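Local coordinates for protein lactate dehydrogenase, adjacent gene encodes predicted malate dehydrogenase (Cryptosporidium parvum, PDB 4ND5) that probably interconverts (S)-lactate and pyruvate, using NAD(+) and NADH as the coenzyme pair, at residues G180-T185 and P293-L298. Numbering follows the deposited sequence.
Sequences GMVPAT and PLEQKL. Unlike the reference sequence in segment 180-185: A184 (reference Val).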
# COMPACT_ATOMS: atom_id res chain seq x y z
N GLY A 180 32.98 12.22 -9.75
CA GLY A 180 32.73 11.54 -11.03
C GLY A 180 31.26 11.42 -11.40
O GLY A 180 30.93 10.99 -12.50
N MET A 181 30.38 11.79 -10.47
CA MET A 181 28.94 11.83 -10.69
C MET A 181 28.56 12.87 -11.74
O MET A 181 29.09 13.98 -11.73
CB MET A 181 28.27 12.19 -9.37
CG MET A 181 26.75 12.13 -9.36
SD MET A 181 26.11 12.89 -7.86
CE MET A 181 26.92 11.91 -6.60
N VAL A 182 27.63 12.51 -12.63
CA VAL A 182 27.16 13.42 -13.68
C VAL A 182 25.64 13.58 -13.67
O VAL A 182 24.92 12.77 -14.26
CB VAL A 182 27.61 12.94 -15.08
CG1 VAL A 182 27.15 13.92 -16.16
CG2 VAL A 182 29.12 12.78 -15.12
N PRO A 183 25.13 14.62 -13.00
CA PRO A 183 23.71 14.96 -13.13
C PRO A 183 23.40 15.52 -14.52
O PRO A 183 23.66 16.69 -14.79
CB PRO A 183 23.49 16.01 -12.04
CG PRO A 183 24.60 15.78 -11.07
CD PRO A 183 25.77 15.38 -11.91
N ALA A 184 22.84 14.68 -15.39
CA ALA A 184 22.53 15.07 -16.76
C ALA A 184 21.39 16.09 -16.82
O ALA A 184 20.21 15.73 -16.87
CB ALA A 184 22.18 13.84 -17.59
N THR A 185 21.75 17.37 -16.84
CA THR A 185 20.77 18.46 -16.89
C THR A 185 19.85 18.39 -18.11
O THR A 185 18.73 18.91 -18.09
CB THR A 185 21.44 19.84 -16.84
OG1 THR A 185 22.43 19.94 -17.87
CG2 THR A 185 22.11 20.07 -15.48
N PRO A 293 28.43 18.48 -24.67
CA PRO A 293 29.88 18.29 -24.68
C PRO A 293 30.52 18.27 -23.29
O PRO A 293 31.42 17.47 -23.04
CB PRO A 293 30.38 19.48 -25.49
CG PRO A 293 29.27 19.76 -26.44
CD PRO A 293 27.99 19.42 -25.72
N LEU A 294 30.07 19.16 -22.40
CA LEU A 294 30.60 19.24 -21.04
C LEU A 294 30.29 17.97 -20.24
O LEU A 294 31.14 17.48 -19.49
CB LEU A 294 30.04 20.47 -20.33
CG LEU A 294 30.49 20.73 -18.90
CD1 LEU A 294 32.01 20.67 -18.76
CD2 LEU A 294 29.96 22.08 -18.43
N GLU A 295 29.08 17.44 -20.40
CA GLU A 295 28.66 16.21 -19.72
C GLU A 295 29.42 15.00 -20.24
O GLU A 295 29.66 14.04 -19.51
CB GLU A 295 27.15 16.01 -19.85
CG GLU A 295 26.32 17.05 -19.10
CD GLU A 295 24.83 16.98 -19.38
OE1 GLU A 295 24.42 16.29 -20.34
OE2 GLU A 295 24.06 17.62 -18.64
N GLN A 296 29.81 15.04 -21.52
CA GLN A 296 30.61 13.98 -22.13
C GLN A 296 32.00 13.91 -21.50
O GLN A 296 32.48 12.83 -21.15
CB GLN A 296 30.75 14.20 -23.64
CG GLN A 296 29.44 14.20 -24.43
CD GLN A 296 28.97 12.81 -24.83
OE1 GLN A 296 29.25 11.82 -24.15
NE2 GLN A 296 28.26 12.73 -25.95
N LYS A 297 32.64 15.07 -21.36
CA LYS A 297 33.96 15.17 -20.72
C LYS A 297 33.92 14.58 -19.32
O LYS A 297 34.78 13.77 -18.94
CB LYS A 297 34.43 16.62 -20.63
CG LYS A 297 34.76 17.27 -21.97
CD LYS A 297 35.33 18.67 -21.78
CE LYS A 297 35.39 19.44 -23.09
NZ LYS A 297 34.05 19.87 -23.57
N LEU A 298 32.91 14.99 -18.55
CA LEU A 298 32.72 14.51 -17.18
C LEU A 298 32.54 13.00 -17.13
O LEU A 298 33.11 12.33 -16.28
CB LEU A 298 31.53 15.22 -16.53
CG LEU A 298 31.71 16.72 -16.28
CD1 LEU A 298 30.37 17.40 -16.04
CD2 LEU A 298 32.66 16.96 -15.12
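V182 and L298 have the nearest CA atoms, 6.7 Å apart, where strand 181-184 runs nearly antiparallel (158°) to helix 293-298, their axes approaching to 8.9 Å. The polar half of the contact belongs to E295, which reaches from the first turn of the helix to the corner where the chain bends at T185. Its chain is extended beyond CG (chi2 172°), which carries the carboxylate the full distance to the strand. There OE2 takes two hydrogen bonds from one residue: T185 OG1 donates to E295 OE2 over 2.9 Å, arriving nearly in line with the C-O bond, while T185 N lies 2.9 Å from E295 OE2 in a weak, bent bond (124° at the hydrogen). T185 can use both groups because OG1 sits between its backbone N and carbonyl carbon. A184 CA also comes within 3.5 Å of E295 OE2, so the strand backbone lies directly against the carboxylate. The other oxygen, OE1, accepts from T292 N just ahead of the helix and more weakly from S186 OG; with both oxygens engaged, the buried carboxylate's rotation should be well fixed.

The apolar half is V182, whose side chain points at the helix. V182 CG2 meets L298 CB at 3.7 Å, the two side chains slanting across each other, and V182 CG1 lies 4.2 Å from E295 CB. Helix 206-227 flanks both halves, with R217 against L298 and V213 against T185. The strand pairs with 169-175, and V182 is about 10 Å, side chain to side chain, from H177, the predicted proton acceptor. This is the alpha/beta C-terminal domain of the LDH/MDH superfamily, its last helix packed along the strand that follows the loop of H177.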